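Branched-chain alpha-ketoacid decarboxylase (Lactococcus lactis, PDB 2VBF) probably decarboxylates branched-chain and aromatic alpha-keto acids to aldehydes, using thiamine diphosphate and a magnesium ion as cofactors. Local coordinates at residues H36-E41 against Q175-R180; V233-E238 against S267-S272. One frame throughout, in Å; residues are numbered along the deposited sequence.

Contact 1 of 2, residues H36-E41 against Q175-R180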
ATOM      1  N   HIS A  36      18.659  15.222 -11.862  1.00 17.31           N
ATOM      2  CA  HIS A  36      20.081  14.939 -12.080  1.00 17.66           C
ATOM      3  C   HIS A  36      20.988  15.811 -11.208  1.00 17.32           C
ATOM      4  O   HIS A  36      21.949  15.319 -10.627  1.00 17.63           O
ATOM      5  CB  HIS A  36      20.457  15.123 -13.546  1.00 18.49           C
ATOM      6  CG  HIS A  36      21.930  15.047 -13.799  1.00 20.43           C
ATOM      7  ND1 HIS A  36      22.623  13.855 -13.798  1.00 22.73           N
ATOM      8  CD2 HIS A  36      22.845  16.016 -14.046  1.00 21.93           C
ATOM      9  CE1 HIS A  36      23.900  14.092 -14.040  1.00 22.97           C
ATOM     10  NE2 HIS A  36      24.063  15.396 -14.185  1.00 21.07           N
ATOM     11  N   GLU A  37      20.680  17.106 -11.120  1.00 17.80           N
ATOM     12  CA  GLU A  37      21.452  18.027 -10.285  1.00 19.33           C
ATOM     13  C   GLU A  37      21.475  17.598  -8.820  1.00 18.36           C
ATOM     14  O   GLU A  37      22.463  17.830  -8.112  1.00 17.42           O
ATOM     15  CB  GLU A  37      20.873  19.436 -10.320  1.00 19.47           C
ATOM     16  CG  GLU A  37      21.012  20.208 -11.593  1.00 23.50           C
ATOM     17  CD  GLU A  37      20.438  21.613 -11.443  1.00 23.19           C
ATOM     18  OE1 GLU A  37      20.420  22.144 -10.309  1.00 29.70           O
ATOM     19  OE2 GLU A  37      20.011  22.185 -12.459  1.00 28.53           O
ATOM     20  N   LEU A  38      20.367  17.006  -8.368  1.00 17.97           N
ATOM     21  CA  LEU A  38      20.258  16.487  -7.001  1.00 17.23           C
ATOM     22  C   LEU A  38      21.037  15.185  -6.770  1.00 16.61           C
ATOM     23  O   LEU A  38      21.093  14.700  -5.637  1.00 17.53           O
ATOM     24  CB  LEU A  38      18.785  16.272  -6.627  1.00 18.23           C
ATOM     25  CG  LEU A  38      17.883  17.509  -6.576  1.00 19.28           C
ATOM     26  CD1 LEU A  38      16.417  17.110  -6.329  1.00 20.16           C
ATOM     27  CD2 LEU A  38      18.365  18.492  -5.510  1.00 20.98           C
ATOM     28  N   GLY A  39      21.629  14.621  -7.827  1.00 15.38           N
ATOM     29  CA  GLY A  39      22.424  13.402  -7.727  1.00 15.70           C
ATOM     30  C   GLY A  39      21.646  12.117  -7.955  1.00 15.24           C
ATOM     31  O   GLY A  39      22.189  11.025  -7.751  1.00 15.99           O
ATOM     32  N   ILE A  40      20.390  12.244  -8.376  1.00 15.14           N
ATOM     33  CA  ILE A  40      19.532  11.096  -8.643  1.00 14.96           C
ATOM     34  C   ILE A  40      19.891  10.503 -10.009  1.00 15.00           C
ATOM     35  O   ILE A  40      19.872  11.200 -11.028  1.00 15.32           O
ATOM     36  CB  ILE A  40      18.014  11.466  -8.584  1.00 14.46           C
ATOM     37  CG1 ILE A  40      17.652  12.031  -7.200  1.00 14.08           C
ATOM     38  CG2 ILE A  40      17.133  10.241  -8.880  1.00 14.71           C
ATOM     39  CD1 ILE A  40      16.298  12.744  -7.147  1.00 13.58           C
ATOM     40  N   GLU A  41      20.201   9.208 -10.003  1.00 15.96           N
ATOM     41  CA  GLU A  41      20.611   8.482 -11.208  1.00 17.14           C
ATOM     42  C   GLU A  41      19.647   7.352 -11.581  1.00 15.40           C
ATOM     43  O   GLU A  41      19.817   6.682 -12.606  1.00 14.54           O
ATOM     44  CB  GLU A  41      22.023   7.939 -10.987  1.00 17.90           C
ATOM     45  CG  GLU A  41      23.074   9.057 -10.863  1.00 19.30           C
ATOM     46  CD  GLU A  41      24.434   8.568 -10.391  1.00 22.69           C
ATOM     47  OE1 GLU A  41      24.658   7.351 -10.271  1.00 25.96           O
ATOM     48  OE2 GLU A  41      25.300   9.422 -10.130  1.00 28.97           O
ATOM     49  N   GLN A 175      12.771  23.425  -1.547  1.00 17.20           N
ATOM     50  CA  GLN A 175      12.274  22.993  -0.232  1.00 17.15           C
ATOM     51  C   GLN A 175      12.830  21.616   0.146  1.00 16.59           C
ATOM     52  O   GLN A 175      13.170  21.382   1.302  1.00 16.54           O
ATOM     53  CB  GLN A 175      10.750  23.000  -0.168  1.00 20.31           C
ATOM     54  CG  GLN A 175      10.176  23.022   1.247  1.00 22.56           C
ATOM     55  CD  GLN A 175      10.428  24.328   2.008  1.00 28.03           C
ATOM     56  OE1 GLN A 175      11.016  25.300   1.478  1.00 35.42           O
ATOM     57  NE2 GLN A 175       9.958  24.375   3.240  1.00 28.32           N
ATOM     58  N   LEU A 176      12.945  20.706  -0.823  1.00 14.67           N
ATOM     59  CA  LEU A 176      13.610  19.424  -0.557  1.00 15.09           C
ATOM     60  C   LEU A 176      15.036  19.653  -0.046  1.00 15.49           C
ATOM     61  O   LEU A 176      15.456  19.067   0.947  1.00 16.05           O
ATOM     62  CB  LEU A 176      13.604  18.533  -1.797  1.00 15.72           C
ATOM     63  CG  LEU A 176      14.286  17.175  -1.604  1.00 15.89           C
ATOM     64  CD1 LEU A 176      13.428  16.055  -2.157  1.00 18.78           C
ATOM     65  CD2 LEU A 176      15.683  17.150  -2.203  1.00 20.08           C
ATOM     66  N   LEU A 177      15.763  20.540  -0.710  1.00 18.44           N
ATOM     67  CA  LEU A 177      17.148  20.893  -0.269  1.00 18.63           C
ATOM     68  C   LEU A 177      17.196  21.532   1.123  1.00 19.09           C
ATOM     69  O   LEU A 177      18.079  21.207   1.924  1.00 17.83           O
ATOM     70  CB  LEU A 177      17.821  21.792  -1.308  1.00 19.12           C
ATOM     71  CG  LEU A 177      18.216  21.047  -2.584  1.00 19.41           C
ATOM     72  CD1 LEU A 177      18.625  22.021  -3.684  1.00 21.28           C
ATOM     73  CD2 LEU A 177      19.328  20.043  -2.297  1.00 21.70           C
ATOM     74  N   LYS A 178      16.238  22.403   1.417  1.00 20.19           N
ATOM     75  CA  LYS A 178      16.232  23.154   2.676  1.00 21.17           C
ATOM     76  C   LYS A 178      15.968  22.257   3.884  1.00 19.72           C
ATOM     77  O   LYS A 178      16.650  22.378   4.907  1.00 20.41           O
ATOM     78  CB  LYS A 178      15.182  24.266   2.628  1.00 23.21           C
ATOM     79  CG  LYS A 178      15.158  25.205   3.848  1.00 24.91           C
ATOM     80  CD  LYS A 178      13.719  25.590   4.217  1.00 27.46           C
ATOM     81  CE  LYS A 178      13.650  26.565   5.394  1.00 29.00           C
ATOM     82  NZ  LYS A 178      14.124  27.934   5.029  1.00 32.32           N
ATOM     83  N   GLU A 179      14.968  21.384   3.770  1.00 18.07           N
ATOM     84  CA  GLU A 179      14.469  20.605   4.913  1.00 18.27           C
ATOM     85  C   GLU A 179      14.822  19.115   4.847  1.00 15.74           C
ATOM     86  O   GLU A 179      14.734  18.431   5.859  1.00 15.57           O
ATOM     87  CB  GLU A 179      12.941  20.700   4.998  1.00 19.68           C
ATOM     88  CG  GLU A 179      12.349  22.073   5.258  1.00 23.67           C
ATOM     89  CD  GLU A 179      10.842  22.007   5.502  1.00 25.38           C
ATOM     90  OE1 GLU A 179      10.403  21.299   6.448  1.00 30.43           O
ATOM     91  OE2 GLU A 179      10.089  22.657   4.746  1.00 29.72           O
ATOM     92  N   ARG A 180      15.188  18.637   3.656  1.00 13.91           N
ATOM     93  CA  ARG A 180      15.434  17.221   3.357  1.00 14.89           C
ATOM     94  C   ARG A 180      14.256  16.286   3.688  1.00 14.27           C
ATOM     95  O   ARG A 180      14.451  15.096   3.945  1.00 14.09           O
ATOM     96  CB  ARG A 180      16.743  16.744   3.990  1.00 15.72           C
ATOM     97  CG  ARG A 180      17.960  17.582   3.611  1.00 16.35           C
ATOM     98  CD  ARG A 180      18.327  17.501   2.133  1.00 19.52           C
ATOM     99  NE  ARG A 180      19.120  18.675   1.762  1.00 21.22           N
ATOM    100  CZ  ARG A 180      20.443  18.716   1.666  1.00 23.29           C
ATOM    101  NH1 ARG A 180      21.180  17.632   1.862  1.00 23.46           N
ATOM    102  NH2 ARG A 180      21.036  19.870   1.361  1.00 25.34           N
TER
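L38 and L177 are the pair whose CA atoms lie nearest across H36-E41 and Q175-R180, and these are still 8.6 Å apart, so the gap is bridged by leucine side chains alone and no hydrogen bond crosses it. L38 contributes both of its methyls. CD2 of L38 lies across the branched end of L177, 3.7 Å from CD2 of L177 and only slightly farther from CG and CD1, which places it against the whole fork instead of one methyl. The second branch diverges: L38 CD1 reaches L176 CD2 at a looser 4.2 Å. L38 and L176 both start out toward the opposing segment. L177 does not, and with CG beside its backbone N (chi1 -73°) it still brings CD2 to the contact. The modest interface, 106 Å² in all, joins the C-terminal regions of helices 27-37 and 165-179. Each helix leads into a strand of the parallel six-stranded sheet, 42-45 and 183-188, with strands 89-94 and 116-122 lying between those two. Just after L38 the chain turns through a Schellman motif at G39, whose positive phi (92°) and bond from N to H36 O (2.9 Å) redirect it toward strand 42-45. The other helix is finished differently. R180 also adopts positive phi, and its side chain folds back so that NE donates to L177 O at 2.7 Å. That oxygen lies close to the guanidinium plane, and NH2 adds a weak bond to it. A positive group at this carbonyl would be expected to complement the partial negative charge of the helix end. L203 also touches L177, and its backbone N gives a weak hydrogen bond to E37 OE1; E37 OE2 forms a salt bridge with R34.

Contact 2 of 2, residues V233-E238 against S267-S272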
ATOM      1  N   VAL A 233      28.772  13.826  22.723  1.00 15.16           N
ATOM      2  CA  VAL A 233      28.006  14.187  21.537  1.00 14.50           C
ATOM      3  C   VAL A 233      26.993  13.074  21.292  1.00 13.72           C
ATOM      4  O   VAL A 233      27.318  11.893  21.417  1.00 13.43           O
ATOM      5  CB  VAL A 233      28.912  14.334  20.303  1.00 14.67           C
ATOM      6  CG1 VAL A 233      28.091  14.767  19.068  1.00 14.00           C
ATOM      7  CG2 VAL A 233      30.024  15.327  20.584  1.00 13.69           C
ATOM      8  N   ILE A 234      25.756  13.444  20.982  1.00 14.01           N
ATOM      9  CA  ILE A 234      24.763  12.468  20.556  1.00 14.47           C
ATOM     10  C   ILE A 234      24.333  12.854  19.134  1.00 15.40           C
ATOM     11  O   ILE A 234      23.819  13.955  18.919  1.00 16.64           O
ATOM     12  CB  ILE A 234      23.528  12.409  21.505  1.00 15.30           C
ATOM     13  CG1 ILE A 234      23.962  12.297  22.974  1.00 15.89           C
ATOM     14  CG2 ILE A 234      22.598  11.251  21.096  1.00 13.54           C
ATOM     15  CD1 ILE A 234      22.798  12.219  23.962  1.00 14.85           C
ATOM     16  N   ALA A 235      24.576  11.971  18.162  1.00 14.66           N
ATOM     17  CA  ALA A 235      24.194  12.220  16.767  1.00 15.11           C
ATOM     18  C   ALA A 235      22.940  11.410  16.427  1.00 14.70           C
ATOM     19  O   ALA A 235      22.763  10.294  16.915  1.00 14.12           O
ATOM     20  CB  ALA A 235      25.326  11.878  15.821  1.00 14.25           C
ATOM     21  N   GLY A 236      22.072  11.986  15.596  1.00 13.82           N
ATOM     22  CA  GLY A 236      20.809  11.357  15.238  1.00 14.79           C
ATOM     23  C   GLY A 236      20.506  11.372  13.753  1.00 14.21           C
ATOM     24  O   GLY A 236      21.365  11.696  12.925  1.00 13.26           O
ATOM     25  N   HIS A 237      19.256  11.030  13.436  1.00 13.22           N
ATOM     26  CA  HIS A 237      18.865  10.720  12.077  1.00 14.27           C
ATOM     27  C   HIS A 237      18.960  11.925  11.156  1.00 12.43           C
ATOM     28  O   HIS A 237      19.157  11.749   9.973  1.00 12.91           O
ATOM     29  CB  HIS A 237      17.449  10.124  12.027  1.00 13.90           C
ATOM     30  CG  HIS A 237      16.367  11.108  12.342  1.00 14.09           C
ATOM     31  ND1 HIS A 237      16.133  11.564  13.620  1.00 13.96           N
ATOM     32  CD2 HIS A 237      15.469  11.735  11.545  1.00 13.55           C
ATOM     33  CE1 HIS A 237      15.128  12.417  13.600  1.00 13.98           C
ATOM     34  NE2 HIS A 237      14.706  12.542  12.352  1.00 12.98           N
ATOM     35  N   GLU A 238      18.818  13.139  11.680  1.00 13.52           N
ATOM     36  CA  GLU A 238      18.836  14.317  10.805  1.00 12.88           C
ATOM     37  C   GLU A 238      20.233  14.554  10.211  1.00 13.04           C
ATOM     38  O   GLU A 238      20.368  15.176   9.153  1.00 12.16           O
ATOM     39  CB  GLU A 238      18.279  15.555  11.519  1.00 13.64           C
ATOM     40  CG  GLU A 238      16.841  15.372  12.002  1.00 13.74           C
ATOM     41  CD  GLU A 238      16.243  16.613  12.652  1.00 14.95           C
ATOM     42  OE1 GLU A 238      17.001  17.461  13.176  1.00 14.77           O
ATOM     43  OE2 GLU A 238      15.002  16.745  12.615  1.00 13.80           O
ATOM     44  N   SER A 267      24.516   4.905  12.776  1.00 11.84           N
ATOM     45  CA  SER A 267      25.486   5.173  11.700  1.00 13.31           C
ATOM     46  C   SER A 267      25.506   6.644  11.253  1.00 13.24           C
ATOM     47  O   SER A 267      26.119   6.969  10.233  1.00 13.92           O
ATOM     48  CB  SER A 267      25.368   4.201  10.498  1.00 13.83           C
ATOM     49  OG  SER A 267      24.333   4.533   9.584  1.00 13.30           O
ATOM     50  N   ALA A 268      24.883   7.524  12.045  1.00 12.86           N
ATOM     51  CA  ALA A 268      25.045   8.979  11.886  1.00 14.38           C
ATOM     52  C   ALA A 268      26.521   9.387  12.024  1.00 13.86           C
ATOM     53  O   ALA A 268      26.914  10.457  11.590  1.00 15.57           O
ATOM     54  CB  ALA A 268      24.207   9.728  12.902  1.00 13.98           C
ATOM     55  N   VAL A 269      27.295   8.543  12.691  1.00 13.88           N
ATOM     56  CA  VAL A 269      28.754   8.631  12.722  1.00 16.45           C
ATOM     57  C   VAL A 269      29.325   7.241  12.483  1.00 17.03           C
ATOM     58  O   VAL A 269      28.625   6.248  12.648  1.00 17.59           O
ATOM     59  CB  VAL A 269      29.269   9.177  14.062  1.00 16.96           C
ATOM     60  CG1 VAL A 269      28.703  10.577  14.294  1.00 22.02           C
ATOM     61  CG2 VAL A 269      28.961   8.207  15.212  1.00 18.51           C
ATOM     62  N   ASP A 270      30.598   7.178  12.119  1.00 17.10           N
ATOM     63  CA  ASP A 270      31.299   5.910  11.931  1.00 18.01           C
ATOM     64  C   ASP A 270      31.544   5.274  13.294  1.00 18.01           C
ATOM     65  O   ASP A 270      32.189   5.874  14.156  1.00 19.02           O
ATOM     66  CB  ASP A 270      32.637   6.150  11.222  1.00 18.66           C
ATOM     67  CG  ASP A 270      33.253   4.871  10.686  1.00 17.73           C
ATOM     68  OD1 ASP A 270      33.435   3.915  11.463  1.00 20.03           O
ATOM     69  OD2 ASP A 270      33.541   4.831   9.469  1.00 22.88           O
ATOM     70  N   GLU A 271      31.028   4.067  13.492  1.00 16.78           N
ATOM     71  CA  GLU A 271      31.115   3.389  14.782  1.00 18.15           C
ATOM     72  C   GLU A 271      32.486   2.783  15.137  1.00 19.30           C
ATOM     73  O   GLU A 271      32.660   2.289  16.254  1.00 20.33           O
ATOM     74  CB  GLU A 271      30.046   2.304  14.870  1.00 18.72           C
ATOM     75  CG  GLU A 271      28.620   2.850  14.809  1.00 18.09           C
ATOM     76  CD  GLU A 271      27.582   1.831  15.251  1.00 17.35           C
ATOM     77  OE1 GLU A 271      27.955   0.656  15.464  1.00 17.87           O
ATOM     78  OE2 GLU A 271      26.388   2.199  15.388  1.00 15.79           O
ATOM     79  N   SER A 272      33.439   2.803  14.211  1.00 20.76           N
ATOM     80  CA  SER A 272      34.766   2.225  14.482  1.00 22.01           C
ATOM     81  C   SER A 272      35.647   3.204  15.256  1.00 24.54           C
ATOM     82  O   SER A 272      36.643   2.791  15.868  1.00 25.45           O
ATOM     83  CB  SER A 272      35.447   1.809  13.180  1.00 21.28           C
ATOM     84  OG  SER A 272      35.822   2.941  12.434  1.00 20.12           O
TER
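The C-terminal end of strand 231-235, where A235 and G236 hand the chain over to helix 237-241, meets the loop joining strands 259-261 and 276-279 at A268 and V269. The backbones come close here, with the CA atoms of G236 and A268 5.9 Å apart, but no hydrogen bond links them and the evidence is wholly of van der Waals packing. A235 and A268 start out toward each other, and their CB atoms meet methyl to methyl at 3.8 Å. A235 CB is shared: V269 CG1 also reaches it, at 3.9 Å, because chi1 of -60° sets that methyl beside the V269 backbone N. The CB of A268 in turn rests on G236 O at 3.5 Å. All four touching residues are buried, and the small side chains allow this close approach. In the central domain the three strands run parallel in the order 276-279, 259-261, 231-235, as in a Rossmann-like alpha/beta sheet, and the loop packs where strand 231-235 gives way to its helix. V269 extends the contact over the neighbouring strands, touching I259, T261 and F276, while T260 shares backbone bonds with A235. Beyond V269 the loop is stiffened by an Asx turn: D270 OD1 accepts from S272 N at 3.0 Å, nearly along its C-O axis (N-H...O 163°). S272 OG donates to the same oxygen at 2.8 Å from above the carboxylate plane, so two bonds restrict the rotation of this group. Its other oxygen, OD2, takes the N-H of N415, and S267 OG bonds to F418 N, tying the loop to the chain between helix 402-407 and strand 417-419 and to that strand itself.

Overall arrangement
Both segments of contact 1 precede both segments of contact 2 in the sequence. Their centres lie 22 Å apart and their nearest atoms about 7 Å, without touching. Contact 1 packs helices beside the N-terminal sheet, whereas contact 2 packs a loop on the end of one strand, 231-235, of the central one. An indirect connection runs through R180, which touches F242 just after helix 237-241, the helix that starts within 233-238. Neither contact belongs to the thiamine diphosphate pocket or the magnesium site. Segment 36-41 does lead directly through strand 42-45 to V46, P47 and G48, which line a thiamine diphosphate pocket, while 267-272 hydrogen-bonds to residues in and just before strand 417-419 in the C-terminal cofactor-binding part.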